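Local coordinates for enoyl-CoA hydratase/isomerase family protein (PDB 4FN7) that probably catalyses the hydration of unsaturated acyl-CoA thioesters in lipid metabolism, as a member of the crotonase superfamily, at residues S12-M18 / V46-T52; Y87-S91 / L215-R219; K94-C100 / C114-A120. One frame throughout, in Å; residues are numbered along the deposited sequence.

Contact 1: residues S12-M18 / V46-T52; sequences SIAVISM and VGALVIT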
loop_
_atom_site.group_PDB
_atom_site.type_symbol
_atom_site.label_atom_id
_atom_site.label_comp_id
_atom_site.label_asym_id
_atom_site.label_seq_id
_atom_site.Cartn_x
_atom_site.Cartn_y
_atom_site.Cartn_z
ATOM N N SER A 12 -0.188 13.650 31.083
ATOM C CA SER A 12 -1.158 12.994 30.216
ATOM C C SER A 12 -0.662 11.675 29.624
ATOM O O SER A 12 -1.417 10.987 28.942
ATOM C CB SER A 12 -1.598 13.934 29.090
ATOM O OG SER A 12 -0.505 14.270 28.249
ATOM N N ILE A 13 0.596 11.318 29.870
ATOM C CA ILE A 13 1.147 10.125 29.234
ATOM C C ILE A 13 1.831 9.169 30.205
ATOM O O ILE A 13 2.180 9.536 31.328
ATOM C CB ILE A 13 2.130 10.487 28.090
ATOM C CG1 ILE A 13 3.425 11.086 28.647
ATOM C CG2 ILE A 13 1.456 11.419 27.094
ATOM C CD1 ILE A 13 4.481 11.353 27.586
ATOM N N ALA A 14 1.991 7.927 29.766
ATOM C CA ALA A 14 2.842 6.970 30.455
ATOM C C ALA A 14 4.013 6.652 29.540
ATOM O O ALA A 14 3.830 6.476 28.333
ATOM C CB ALA A 14 2.071 5.702 30.787
ATOM N N VAL A 15 5.214 6.613 30.107
ATOM C CA VAL A 15 6.406 6.223 29.368
ATOM C C VAL A 15 6.867 4.863 29.860
ATOM O O VAL A 15 7.150 4.679 31.044
ATOM C CB VAL A 15 7.540 7.246 29.525
ATOM C CG1 VAL A 15 8.742 6.841 28.678
ATOM C CG2 VAL A 15 7.046 8.634 29.137
ATOM N N ILE A 16 6.918 3.912 28.935
ATOM C CA ILE A 16 7.307 2.543 29.217
ATOM C C ILE A 16 8.621 2.303 28.485
ATOM O O ILE A 16 8.688 2.410 27.261
ATOM C CB ILE A 16 6.215 1.573 28.711
ATOM C CG1 ILE A 16 4.899 1.808 29.473
ATOM C CG2 ILE A 16 6.673 0.121 28.798
ATOM C CD1 ILE A 16 3.737 0.945 28.978
ATOM N N SER A 17 9.680 2.023 29.234
ATOM C CA SER A 17 11.007 1.911 28.644
ATOM C C SER A 17 11.597 0.532 28.851
ATOM O O SER A 17 11.677 0.039 29.982
ATOM C CB SER A 17 11.945 2.961 29.239
ATOM O OG SER A 17 11.618 4.248 28.761
ATOM N N MET A 18 12.016 -0.081 27.745
ATOM C CA MET A 18 12.686 -1.370 27.780
ATOM C C MET A 18 14.185 -1.178 27.928
ATOM O O MET A 18 14.812 -0.471 27.132
ATOM C CB MET A 18 12.418 -2.141 26.484
ATOM C CG MET A 18 10.968 -2.542 26.267
ATOM S SD MET A 18 10.754 -3.463 24.727
ATOM C CE MET A 18 11.024 -2.163 23.521
ATOM N N VAL A 46 -4.222 6.645 31.368
ATOM C CA VAL A 46 -3.435 7.716 30.770
ATOM C C VAL A 46 -3.971 8.150 29.406
ATOM O O VAL A 46 -4.744 7.433 28.776
ATOM C CB VAL A 46 -1.952 7.313 30.648
ATOM C CG1 VAL A 46 -1.388 6.966 32.024
ATOM C CG2 VAL A 46 -1.787 6.152 29.676
ATOM N N GLY A 47 -3.564 9.333 28.960
ATOM C CA GLY A 47 -4.005 9.852 27.676
ATOM C C GLY A 47 -3.332 9.198 26.476
ATOM O O GLY A 47 -3.914 9.129 25.398
ATOM N N ALA A 48 -2.096 8.742 26.659
ATOM C CA ALA A 48 -1.343 8.093 25.592
ATOM C C ALA A 48 -0.158 7.336 26.178
ATOM O O ALA A 48 0.254 7.596 27.310
ATOM C CB ALA A 48 -0.873 9.112 24.563
ATOM N N LEU A 49 0.361 6.378 25.411
ATOM C CA LEU A 49 1.535 5.607 25.810
ATOM C C LEU A 49 2.704 5.977 24.929
ATOM O O LEU A 49 2.534 6.182 23.725
ATOM C CB LEU A 49 1.331 4.105 25.600
ATOM C CG LEU A 49 0.184 3.286 26.160
ATOM C CD1 LEU A 49 0.494 1.816 25.941
ATOM C CD2 LEU A 49 0.019 3.581 27.626
ATOM N N VAL A 50 3.882 6.019 25.531
ATOM C CA VAL A 50 5.135 6.029 24.802
ATOM C C VAL A 50 5.901 4.787 25.217
ATOM O O VAL A 50 6.063 4.516 26.404
ATOM C CB VAL A 50 5.972 7.264 25.144
ATOM C CG1 VAL A 50 7.355 7.163 24.503
ATOM C CG2 VAL A 50 5.257 8.524 24.707
ATOM N N ILE A 51 6.354 4.020 24.233
ATOM C CA ILE A 51 7.191 2.854 24.489
ATOM C C ILE A 51 8.557 3.082 23.855
ATOM O O ILE A 51 8.649 3.399 22.665
ATOM C CB ILE A 51 6.544 1.558 23.947
ATOM C CG1 ILE A 51 5.253 1.265 24.722
ATOM C CG2 ILE A 51 7.515 0.388 24.064
ATOM C CD1 ILE A 51 4.386 0.196 24.090
ATOM N N THR A 52 9.613 2.923 24.647
ATOM C CA THR A 52 10.972 3.159 24.168
ATOM C C THR A 52 11.837 1.923 24.345
ATOM O O THR A 52 11.480 1.008 25.089
ATOM C CB THR A 52 11.672 4.308 24.943
ATOM O OG1 THR A 52 12.340 3.788 26.105
ATOM C CG2 THR A 52 10.673 5.393 25.366
#
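Strands 13-18 and 48-52 run side by side in the same direction; their axes come within 4.7 Å and lie 15° from parallel. Residues A14 to S17 pair in order with L49 to T52. Five well-formed backbone hydrogen bonds hold the pair. A14 N donates to A48 O (3.0 Å), and A14 O accepts from V50 N (2.8 Å). I16 N donates to V50 O (2.7 Å), and I16 O accepts from T52 N (2.8 Å). M18 N closes the ladder on T52 O (2.9 Å). The carbonyls also take CA-H contacts, such as I51 CA to I16 O at 3.2 Å. At the entry to the strands the pattern is looser. There S12 O receives two weak bonds, from G47 N (2.7 Å) and A48 N (3.3 Å).

The two strands and helix 28-44 form a beta-alpha-beta unit of the crotonase fold. I16 and L49 lie on the face covered by that helix, touching L34 and A37, and A41, respectively. V15 and V50 face helix 184-195 instead. The backbones of V15 and S17 bond outward to T8 and S6 of strand 5-10. Those of L49 and I51 bond to strand 96-100. S17 OG lies 2.8 Å from T52 OG1, on the same face as V15 and V50. V46 O is taken by K94 NZ, and M18 O by N24 ND2.

Contact 2: residues Y87-S91 / L215-R219; sequences YRLLS and LTAIR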
loop_
_atom_site.group_PDB
_atom_site.type_symbol
_atom_site.label_atom_id
_atom_site.label_comp_id
_atom_site.label_asym_id
_atom_site.label_seq_id
_atom_site.Cartn_x
_atom_site.Cartn_y
_atom_site.Cartn_z
ATOM N N TYR A 87 -1.243 -7.662 19.476
ATOM C CA TYR A 87 -2.686 -7.494 19.393
ATOM C C TYR A 87 -3.162 -6.461 20.425
ATOM O O TYR A 87 -3.966 -5.576 20.117
ATOM C CB TYR A 87 -3.390 -8.836 19.609
ATOM C CG TYR A 87 -4.879 -8.792 19.371
ATOM C CD1 TYR A 87 -5.430 -9.277 18.191
ATOM C CD2 TYR A 87 -5.741 -8.258 20.328
ATOM C CE1 TYR A 87 -6.801 -9.237 17.970
ATOM C CE2 TYR A 87 -7.107 -8.213 20.115
ATOM C CZ TYR A 87 -7.634 -8.701 18.937
ATOM O OH TYR A 87 -8.994 -8.643 18.736
ATOM N N ARG A 88 -2.658 -6.581 21.648
ATOM C CA ARG A 88 -3.032 -5.673 22.732
ATOM C C ARG A 88 -2.717 -4.224 22.379
ATOM O O ARG A 88 -3.528 -3.325 22.608
ATOM C CB ARG A 88 -2.316 -6.060 24.026
ATOM C CG ARG A 88 -2.782 -5.265 25.227
ATOM C CD ARG A 88 -2.073 -5.693 26.493
ATOM N NE ARG A 88 -2.628 -4.964 27.633
ATOM C CZ ARG A 88 -2.179 -5.045 28.880
ATOM N NH1 ARG A 88 -1.145 -5.816 29.178
ATOM N NH2 ARG A 88 -2.771 -4.334 29.827
ATOM N N LEU A 89 -1.546 -3.991 21.801
ATOM C CA LEU A 89 -1.147 -2.634 21.466
ATOM C C LEU A 89 -1.862 -2.081 20.236
ATOM O O LEU A 89 -2.224 -0.910 20.212
ATOM C CB LEU A 89 0.371 -2.541 21.312
ATOM C CG LEU A 89 1.100 -2.642 22.658
ATOM C CD1 LEU A 89 2.585 -2.880 22.449
ATOM C CD2 LEU A 89 0.865 -1.391 23.510
ATOM N N LEU A 90 -2.058 -2.910 19.212
ATOM C CA LEU A 90 -2.768 -2.473 18.013
ATOM C C LEU A 90 -4.222 -2.132 18.314
ATOM O O LEU A 90 -4.831 -1.333 17.609
ATOM C CB LEU A 90 -2.710 -3.551 16.929
ATOM C CG LEU A 90 -1.427 -3.590 16.089
ATOM C CD1 LEU A 90 -1.361 -4.868 15.259
ATOM C CD2 LEU A 90 -1.287 -2.363 15.200
ATOM N N SER A 91 -4.773 -2.743 19.362
ATOM C CA SER A 91 -6.162 -2.481 19.716
ATOM C C SER A 91 -6.282 -1.521 20.899
ATOM O O SER A 91 -7.386 -1.241 21.372
ATOM C CB SER A 91 -6.893 -3.791 20.009
ATOM O OG SER A 91 -6.318 -4.451 21.118
ATOM N N LEU A 215 -6.552 -7.420 12.754
ATOM C CA LEU A 215 -6.723 -7.965 14.098
ATOM C C LEU A 215 -7.305 -9.378 14.061
ATOM O O LEU A 215 -6.839 -10.269 14.768
ATOM C CB LEU A 215 -7.584 -7.029 14.954
ATOM C CG LEU A 215 -6.881 -5.733 15.365
ATOM C CD1 LEU A 215 -7.848 -4.705 15.938
ATOM C CD2 LEU A 215 -5.759 -6.032 16.354
ATOM N N THR A 216 -8.312 -9.583 13.223
ATOM C CA THR A 216 -8.897 -10.904 13.066
ATOM C C THR A 216 -7.844 -11.907 12.599
ATOM O O THR A 216 -7.770 -13.030 13.099
ATOM C CB THR A 216 -10.055 -10.847 12.067
ATOM O OG1 THR A 216 -11.082 -10.001 12.596
ATOM C CG2 THR A 216 -10.626 -12.236 11.802
ATOM N N ALA A 217 -7.017 -11.493 11.648
ATOM C CA ALA A 217 -5.989 -12.379 11.110
ATOM C C ALA A 217 -4.855 -12.625 12.112
ATOM O O ALA A 217 -4.288 -13.717 12.166
ATOM C CB ALA A 217 -5.450 -11.843 9.799
ATOM N N ILE A 218 -4.522 -11.615 12.906
ATOM C CA ILE A 218 -3.536 -11.789 13.963
ATOM C C ILE A 218 -4.044 -12.788 15.000
ATOM O O ILE A 218 -3.307 -13.666 15.434
ATOM C CB ILE A 218 -3.171 -10.440 14.607
ATOM C CG1 ILE A 218 -2.373 -9.595 13.608
ATOM C CG2 ILE A 218 -2.366 -10.646 15.876
ATOM C CD1 ILE A 218 -2.238 -8.129 13.992
ATOM N N ARG A 219 -5.313 -12.666 15.373
ATOM C CA ARG A 219 -5.929 -13.626 16.278
ATOM C C ARG A 219 -5.820 -15.043 15.716
ATOM O O ARG A 219 -5.450 -15.976 16.427
ATOM C CB ARG A 219 -7.396 -13.264 16.519
ATOM C CG ARG A 219 -8.163 -14.261 17.364
ATOM C CD ARG A 219 -7.520 -14.437 18.727
ATOM N NE ARG A 219 -7.256 -13.146 19.351
ATOM C CZ ARG A 219 -6.393 -12.955 20.342
ATOM N NH1 ARG A 219 -5.701 -13.976 20.830
ATOM N NH2 ARG A 219 -6.218 -11.736 20.838
HETATM O O HOH W 1 -9.675 -11.513 19.092
#
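This is a helix-to-helix side-chain contact, partly buried, between the C-terminal end of helix 73-90 and helix 200-223. No direct hydrogen bond crosses it. Y87 is the most covered residue, with 108 Å² buried by the other segment. L215 CD2 sits over one ring face, 3.9 Å from the centroid, in a CH-pi contact. The guanidinium of R219 stands over the opposite face and meets it with its edge, NH2 lying 3.5 Å from Y87 CD2. Its CZ lies 4.4 Å from the Y87 centroid and only 10° off the ring normal, a cation-pi interaction. I218 CG2 meets the ring edge, 4.1 Å from Y87 CD1.

Both helices belong to the crotonase fold, and helix 200-223 is one of its C-terminal helices. The charge of R219 is also paired outside the contact, by a salt bridge from NH1 to E84 on helix 73-90. A water bridges the polar ends, 3.0 Å from Y87 OH and 2.9 Å from R219 NE, which donates to it.

Around L90 the packing is apolar. L90 CD1 reaches I218 CD1 at 3.6 Å, and L90 CB reaches L215 CD2 at 4.0 Å. L147 of helix 139-148 also touches L90. At the helix end, Y87 O accepts from both S91 N (3.0 Å) and S91 OG (2.8 Å). R211 of helix 200-223 bonds to L90 O.

Contact 3: residues K94-C100 / C114-A120; sequences KPVVMAC and CGDHRVA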
loop_
_atom_site.group_PDB
_atom_site.type_symbol
_atom_site.label_atom_id
_atom_site.label_comp_id
_atom_site.label_asym_id
_atom_site.label_seq_id
_atom_site.Cartn_x
_atom_site.Cartn_y
_atom_site.Cartn_z
ATOM N N LYS A 94 -5.921 3.985 23.647
ATOM C CA LYS A 94 -5.253 5.278 23.687
ATOM C C LYS A 94 -4.178 5.307 22.615
ATOM O O LYS A 94 -3.666 4.251 22.222
ATOM C CB LYS A 94 -4.584 5.495 25.045
ATOM C CG LYS A 94 -5.436 5.110 26.236
ATOM C CD LYS A 94 -6.657 6.013 26.404
ATOM C CE LYS A 94 -7.530 5.556 27.566
ATOM N NZ LYS A 94 -6.780 5.537 28.849
ATOM N N PRO A 95 -3.808 6.508 22.145
ATOM C CA PRO A 95 -2.709 6.549 21.179
ATOM C C PRO A 95 -1.427 5.950 21.760
ATOM O O PRO A 95 -1.117 6.146 22.943
ATOM C CB PRO A 95 -2.530 8.044 20.919
ATOM C CG PRO A 95 -3.889 8.630 21.175
ATOM C CD PRO A 95 -4.428 7.831 22.339
ATOM N N VAL A 96 -0.693 5.223 20.919
ATOM C CA VAL A 96 0.545 4.568 21.305
ATOM C C VAL A 96 1.648 5.095 20.400
ATOM O O VAL A 96 1.567 4.986 19.167
ATOM C CB VAL A 96 0.445 3.037 21.124
ATOM C CG1 VAL A 96 1.783 2.367 21.446
ATOM C CG2 VAL A 96 -0.683 2.468 21.984
ATOM N N VAL A 97 2.675 5.675 21.007
ATOM C CA VAL A 97 3.793 6.219 20.245
ATOM C C VAL A 97 5.057 5.455 20.571
ATOM O O VAL A 97 5.414 5.305 21.734
ATOM C CB VAL A 97 4.009 7.721 20.534
ATOM C CG1 VAL A 97 5.127 8.277 19.660
ATOM C CG2 VAL A 97 2.723 8.492 20.296
ATOM N N MET A 98 5.728 4.964 19.531
ATOM C CA MET A 98 6.961 4.216 19.710
ATOM C C MET A 98 8.161 5.127 19.544
ATOM O O MET A 98 8.279 5.823 18.538
ATOM C CB MET A 98 7.052 3.080 18.690
ATOM C CG MET A 98 5.920 2.091 18.761
ATOM S SD MET A 98 5.988 1.135 20.278
ATOM C CE MET A 98 4.546 0.081 20.067
ATOM N N ALA A 99 9.045 5.107 20.537
ATOM C CA ALA A 99 10.344 5.761 20.454
ATOM C C ALA A 99 11.381 4.706 20.103
ATOM O O ALA A 99 11.882 3.995 20.975
ATOM C CB ALA A 99 10.689 6.422 21.776
ATOM N N CYS A 100 11.674 4.595 18.812
ATOM C CA CYS A 100 12.629 3.622 18.318
ATOM C C CYS A 100 14.040 4.150 18.552
ATOM O O CYS A 100 14.554 4.937 17.761
ATOM C CB CYS A 100 12.379 3.390 16.833
ATOM S SG CYS A 100 13.190 1.948 16.162
ATOM N N CYS A 114 3.320 -1.797 15.890
ATOM C CA CYS A 114 2.041 -1.681 16.592
ATOM C C CYS A 114 1.731 -0.259 17.058
ATOM O O CYS A 114 0.634 0.000 17.544
ATOM C CB CYS A 114 2.005 -2.616 17.795
ATOM S SG CYS A 114 2.143 -4.345 17.352
ATOM N N GLY A 115 2.684 0.664 16.940
ATOM C CA GLY A 115 2.444 2.027 17.386
ATOM C C GLY A 115 1.611 2.818 16.400
ATOM O O GLY A 115 1.735 2.659 15.186
ATOM N N ASP A 116 0.754 3.695 16.911
ATOM C CA ASP A 116 0.022 4.602 16.040
ATOM C C ASP A 116 0.976 5.552 15.320
ATOM O O ASP A 116 0.727 5.949 14.180
ATOM C CB ASP A 116 -1.009 5.401 16.833
ATOM C CG ASP A 116 -2.060 4.522 17.446
ATOM O OD1 ASP A 116 -2.884 3.971 16.688
ATOM O OD2 ASP A 116 -2.075 4.392 18.686
ATOM N N HIS A 117 2.051 5.919 16.006
ATOM C CA HIS A 117 3.074 6.806 15.463
ATOM C C HIS A 117 4.421 6.279 15.925
ATOM O O HIS A 117 4.585 5.920 17.093
ATOM C CB HIS A 117 2.864 8.239 15.973
ATOM C CG HIS A 117 3.773 9.246 15.341
ATOM N ND1 HIS A 117 3.714 9.567 14.003
ATOM C CD2 HIS A 117 4.763 10.006 15.868
ATOM C CE1 HIS A 117 4.631 10.480 13.732
ATOM N NE2 HIS A 117 5.284 10.762 14.846
ATOM N N ARG A 118 5.384 6.246 15.006
ATOM C CA ARG A 118 6.673 5.600 15.245
ATOM C C ARG A 118 7.806 6.537 14.853
ATOM O O ARG A 118 7.895 6.956 13.701
ATOM C CB ARG A 118 6.753 4.310 14.425
ATOM C CG ARG A 118 5.629 3.327 14.737
ATOM C CD ARG A 118 5.415 2.346 13.585
ATOM N NE ARG A 118 4.966 3.043 12.386
ATOM C CZ ARG A 118 4.821 2.472 11.198
ATOM N NH1 ARG A 118 5.118 1.186 11.032
ATOM N NH2 ARG A 118 4.397 3.190 10.167
ATOM N N VAL A 119 8.664 6.861 15.819
ATOM C CA VAL A 119 9.743 7.816 15.617
ATOM C C VAL A 119 11.078 7.098 15.721
ATOM O O VAL A 119 11.286 6.334 16.659
ATOM C CB VAL A 119 9.710 8.926 16.698
ATOM C CG1 VAL A 119 10.758 9.988 16.403
ATOM C CG2 VAL A 119 8.326 9.555 16.768
ATOM N N ALA A 120 11.980 7.347 14.771
ATOM C CA ALA A 120 13.316 6.753 14.821
ATOM C C ALA A 120 14.352 7.746 14.337
ATOM O O ALA A 120 14.011 8.779 13.774
ATOM C CB ALA A 120 13.368 5.490 13.972
#
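M98 lies over the backbone of C114 and G115, with its CE 3.7 Å from G115 N and 4.3 Å from C114 CB. G115 has no side chain here. A CB on it would fall 2.5 Å from M98 CG, a clash. The contact pairs two neighbouring parallel strands, 96-100 and 117-120, in the central sheet of the crotonase fold. Their axes come within 4.7 Å and lie 14° from parallel.

The ladder is regular in its middle. M98 N donates to H117 O (2.9 Å), and V119 N donates to M98 O (2.9 Å). C100 N then donates to V119 O (2.8 Å). Nearer the start, V96 O takes two weak bonds, from D116 N (2.7 Å) and H117 N (3.3 Å).

V97, H117 and V119 share one face. V97 CG1 meets the edge of the H117 ring, and helix 184-195 packs on V97. F195 of that helix also stacks edge-to-face on H117. M98 and R118 point to the other face, where F58 touches M98. The R118 side chain turns away from the partner strand, and its NE forms a salt bridge with D176.

H117 NE2 bonds to E177. Q156 of a neighbouring subunit bonds to D116 O and H117 ND1, and S152 of that subunit bonds to R118, so D116, H117 and R118 also take part in the subunit interface. The carboxylate of D116 forms salt bridges with R211 and K207. One of its oxygens also binds the backbone at the start of the ladder, where V96 N donates to D116 OD2 at 2.8 Å.

Contacts 1 and 3 belong to one sheet, with centres about 10 Å apart. Strands 48-52 and 96-100 are neighbours in it, so the two ladders continue each other. L49 O to V97 N and I51 O to A99 N, both 2.8 Å, are probable hydrogen bonds across the seam. Contact 2 lies outside the sheet, its centre about 16 Å from that of contact 3 and about 19 Å from that of contact 1. L89 and L90 of segment 87-91 make the connection. L89 CD2 is 3.9 Å from I51 CD1, and L89 CB is 3.9 Å from C114 CB. L90 CD2 also packs 3.7 Å from C114 CA. In sequence, contact 3 is nested inside the loop closed by contact 2.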